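Local coordinates for protein spore germination lipase LipC (Metagenome, PDB 6NKD) that probably hydrolyses lipid esters as a GDSL-family lipase with lysophospholipase activity, and may act in spore germination, at residues Q27-K32 with A205-L210. Residues are numbered along the deposited sequence; the frame is centred on the assembly and turned at random.
Sequences QRYKRK and AGYGRL. With SO4 (sulfate ion), chain D.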
ATOM      1  N   GLN A  27     -18.721   2.695  -3.298  1.00 55.50           N
ATOM      2  CA  GLN A  27     -18.811   4.014  -3.909  1.00 57.76           C
ATOM      3  C   GLN A  27     -19.504   3.990  -5.263  1.00 57.74           C
ATOM      4  O   GLN A  27     -20.057   5.016  -5.677  1.00 59.46           O
ATOM      5  CB  GLN A  27     -17.420   4.642  -4.054  1.00 59.44           C
ATOM      6  CG  GLN A  27     -16.304   3.654  -4.319  1.00 60.34           C
ATOM      7  CD  GLN A  27     -15.658   3.143  -3.046  1.00 60.62           C
ATOM      8  OE1 GLN A  27     -15.254   1.983  -2.963  1.00 59.91           O
ATOM      9  NE2 GLN A  27     -15.555   4.010  -2.046  1.00 60.83           N
ATOM     10  N   ARG A  28     -19.486   2.854  -5.961  1.00 56.57           N
ATOM     11  CA  ARG A  28     -20.355   2.701  -7.123  1.00 56.91           C
ATOM     12  C   ARG A  28     -21.814   2.632  -6.697  1.00 58.14           C
ATOM     13  O   ARG A  28     -22.700   3.127  -7.403  1.00 58.96           O
ATOM     14  CB  ARG A  28     -19.961   1.456  -7.916  1.00 55.66           C
ATOM     15  CG  ARG A  28     -18.550   1.500  -8.471  1.00 55.07           C
ATOM     16  CD  ARG A  28     -18.106   0.136  -8.975  1.00 53.73           C
ATOM     17  NE  ARG A  28     -16.669   0.094  -9.224  1.00 53.26           N
ATOM     18  CZ  ARG A  28     -16.110   0.265 -10.417  1.00 54.24           C
ATOM     19  NH1 ARG A  28     -14.790   0.212 -10.548  1.00 53.60           N
ATOM     20  NH2 ARG A  28     -16.870   0.483 -11.481  1.00 55.98           N
ATOM     21  N   TYR A  29     -22.084   2.023  -5.539  1.00 58.66           N
ATOM     22  CA  TYR A  29     -23.437   2.013  -4.997  1.00 60.48           C
ATOM     23  C   TYR A  29     -23.837   3.389  -4.483  1.00 64.15           C
ATOM     24  O   TYR A  29     -25.019   3.749  -4.531  1.00 67.16           O
ATOM     25  CB  TYR A  29     -23.542   0.963  -3.887  1.00 58.78           C
ATOM     26  CG  TYR A  29     -24.886   0.877  -3.192  1.00 60.45           C
ATOM     27  CD1 TYR A  29     -26.073   0.901  -3.914  1.00 61.14           C
ATOM     28  CD2 TYR A  29     -24.964   0.739  -1.811  1.00 61.92           C
ATOM     29  CE1 TYR A  29     -27.299   0.812  -3.277  1.00 62.77           C
ATOM     30  CE2 TYR A  29     -26.183   0.646  -1.167  1.00 63.80           C
ATOM     31  CZ  TYR A  29     -27.347   0.683  -1.904  1.00 64.67           C
ATOM     32  OH  TYR A  29     -28.563   0.590  -1.263  1.00 67.37           O
ATOM     33  N   LYS A  30     -22.871   4.172  -3.999  1.00 63.56           N
ATOM     34  CA  LYS A  30     -23.171   5.530  -3.560  1.00 66.43           C
ATOM     35  C   LYS A  30     -23.571   6.414  -4.735  1.00 68.92           C
ATOM     36  O   LYS A  30     -24.507   7.215  -4.626  1.00 70.89           O
ATOM     37  CB  LYS A  30     -21.966   6.117  -2.823  1.00 66.25           C
ATOM     38  CG  LYS A  30     -21.891   7.639  -2.838  1.00 68.51           C
ATOM     39  CD  LYS A  30     -20.699   8.132  -2.033  1.00 68.44           C
ATOM     40  CE  LYS A  30     -20.175   9.456  -2.564  1.00 68.58           C
ATOM     41  NZ  LYS A  30     -21.222  10.511  -2.581  1.00 71.60           N
ATOM     42  N   ARG A  31     -22.883   6.274  -5.871  1.00 68.72           N
ATOM     43  CA  ARG A  31     -23.214   7.087  -7.037  1.00 70.70           C
ATOM     44  C   ARG A  31     -24.593   6.738  -7.581  1.00 69.17           C
ATOM     45  O   ARG A  31     -25.358   7.630  -7.967  1.00 71.10           O
ATOM     46  CB  ARG A  31     -22.145   6.914  -8.116  1.00 73.02           C
ATOM     47  CG  ARG A  31     -22.483   7.585  -9.436  1.00 78.15           C
ATOM     48  CD  ARG A  31     -21.271   7.647 -10.350  1.00 82.45           C
ATOM     49  NE  ARG A  31     -20.219   8.494  -9.796  1.00 87.31           N
ATOM     50  CZ  ARG A  31     -19.095   8.803 -10.433  1.00 88.65           C
ATOM     51  NH1 ARG A  31     -18.872   8.334 -11.653  1.00 88.09           N
ATOM     52  NH2 ARG A  31     -18.193   9.582  -9.852  1.00 89.23           N
ATOM     53  N   LYS A  32     -24.931   5.448  -7.618  1.00 66.12           N
ATOM     54  CA  LYS A  32     -26.248   5.046  -8.095  1.00 65.71           C
ATOM     55  C   LYS A  32     -27.340   5.431  -7.107  1.00 65.10           C
ATOM     56  O   LYS A  32     -28.471   5.716  -7.516  1.00 64.89           O
ATOM     57  CB  LYS A  32     -26.273   3.541  -8.360  1.00 64.67           C
ATOM     58  CG  LYS A  32     -25.230   3.086  -9.360  1.00 64.30           C
ATOM     59  CD  LYS A  32     -25.315   1.598  -9.620  1.00 63.80           C
ATOM     60  CE  LYS A  32     -24.172   1.152 -10.510  1.00 62.94           C
ATOM     61  NZ  LYS A  32     -24.657   0.358 -11.667  1.00 64.73           N
ATOM     62  N   ALA A 205     -32.141  -3.741  -5.536  1.00 58.58           N
ATOM     63  CA  ALA A 205     -32.911  -4.092  -4.351  1.00 60.03           C
ATOM     64  C   ALA A 205     -33.881  -2.999  -3.925  1.00 63.37           C
ATOM     65  O   ALA A 205     -34.711  -3.244  -3.045  1.00 65.83           O
ATOM     66  CB  ALA A 205     -31.969  -4.419  -3.191  1.00 57.88           C
ATOM     67  N   GLY A 206     -33.800  -1.813  -4.518  1.00 64.38           N
ATOM     68  CA  GLY A 206     -34.674  -0.728  -4.132  1.00 69.48           C
ATOM     69  C   GLY A 206     -34.157   0.019  -2.918  1.00 70.38           C
ATOM     70  O   GLY A 206     -33.028  -0.173  -2.454  1.00 67.90           O
ATOM     71  N   TYR A 207     -35.017   0.896  -2.391  1.00 73.67           N
ATOM     72  CA  TYR A 207     -34.624   1.720  -1.254  1.00 74.72           C
ATOM     73  C   TYR A 207     -35.711   1.840  -0.190  1.00 82.34           C
ATOM     74  O   TYR A 207     -35.550   2.636   0.744  1.00 84.92           O
ATOM     75  CB  TYR A 207     -34.194   3.112  -1.735  1.00 73.06           C
ATOM     76  CG  TYR A 207     -33.040   3.064  -2.713  1.00 67.32           C
ATOM     77  CD1 TYR A 207     -31.729   2.962  -2.265  1.00 63.18           C
ATOM     78  CD2 TYR A 207     -33.263   3.103  -4.082  1.00 66.04           C
ATOM     79  CE1 TYR A 207     -30.671   2.909  -3.154  1.00 59.78           C
ATOM     80  CE2 TYR A 207     -32.213   3.050  -4.980  1.00 62.78           C
ATOM     81  CZ  TYR A 207     -30.919   2.954  -4.511  1.00 59.88           C
ATOM     82  OH  TYR A 207     -29.870   2.904  -5.401  1.00 56.95           O
ATOM     83  N   GLY A 208     -36.801   1.087  -0.298  1.00 86.22           N
ATOM     84  CA  GLY A 208     -37.762   1.018   0.795  1.00 88.95           C
ATOM     85  C   GLY A 208     -38.462   2.341   1.043  1.00 93.69           C
ATOM     86  O   GLY A 208     -38.921   3.014   0.112  1.00 96.41           O
ATOM     87  N   ARG A 209     -38.546   2.722   2.319  1.00 96.22           N
ATOM     88  CA  ARG A 209     -39.263   3.925   2.726  1.00102.21           C
ATOM     89  C   ARG A 209     -38.546   5.212   2.343  1.00103.23           C
ATOM     90  O   ARG A 209     -39.146   6.287   2.451  1.00106.51           O
ATOM     91  CB  ARG A 209     -39.502   3.906   4.239  1.00104.79           C
ATOM     92  CG  ARG A 209     -40.596   2.955   4.694  1.00107.07           C
ATOM     93  CD  ARG A 209     -40.672   2.886   6.212  1.00108.01           C
ATOM     94  NE  ARG A 209     -40.793   4.208   6.822  1.00110.49           N
ATOM     95  CZ  ARG A 209     -41.948   4.831   7.033  1.00115.90           C
ATOM     96  NH1 ARG A 209     -43.090   4.256   6.681  1.00119.09           N
ATOM     97  NH2 ARG A 209     -41.963   6.032   7.596  1.00118.13           N
ATOM     98  N   LEU A 210     -37.287   5.136   1.905  1.00100.70           N
ATOM     99  CA  LEU A 210     -36.550   6.344   1.552  1.00102.18           C
ATOM    100  C   LEU A 210     -37.012   6.946   0.232  1.00107.52           C
ATOM    101  O   LEU A 210     -36.820   8.146   0.013  1.00109.40           O
ATOM    102  CB  LEU A 210     -35.052   6.044   1.489  1.00 95.65           C
ATOM    103  CG  LEU A 210     -34.411   5.581   2.799  1.00 92.50           C
ATOM    104  CD1 LEU A 210     -32.922   5.321   2.612  1.00 86.55           C
ATOM    105  CD2 LEU A 210     -34.653   6.606   3.899  1.00 95.03           C
TER
HETATM  106  S   SO4 D 302     -19.887  10.761  -6.699  1.00143.19           S
HETATM  107  O1  SO4 D 302     -19.746  11.384  -5.385  1.00143.29           O
HETATM  108  O2  SO4 D 302     -19.621   9.330  -6.585  1.00143.64           O
HETATM  109  O3  SO4 D 302     -21.246  10.962  -7.192  1.00143.05           O
HETATM  110  O4  SO4 D 302     -18.938  11.360  -7.631  1.00143.30           O
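Y29 and Y207 meet in a small, buried tyrosine-tyrosine contact that ties helix 25-37 to the loop following helix 192-204, on one flank of the parallel sheet of this GDSL (SGNH-hydrolase) fold and away from the predicted active site. The two side chains run past each other in opposite directions, so each hydroxyl comes close to CE1 of the other ring. Y29 OH is 3.7 Å from Y207 CE1, and the CE1 atoms of the two residues are 4.0 Å apart. Y29 leaves the helix with CG anti to its backbone nitrogen (chi1 178°), which sends the ring out toward the loop, where it also packs on L202 of helix 192-204 and on V74 and T76 of strand 74-77. Y207 reaches across to helix 25-37, touching M33 and L37. Its hydroxyl lies 3.8 Å from K32 O but is hydrogen-bonded to D36, one turn further along. K32 contributes mainly backbone here; its ammonium pairs with E196. Away from the tyrosines, R31 grips a sulfate, probably from the crystallisation liquor, edge-on through its guanidinium: R31 NH2 is 2.9 Å from sulfate O4, while the bonds from R31 NE and K30 NZ are weak. Q68 of the second subunit also binds this ion, and E67 of that subunit pairs with R31. No hydrogen bond crosses between the two segments, so their direct contact rests on van der Waals packing of the tyrosines, while the Y207-D36 bond supplies a polar anchor to the same helix.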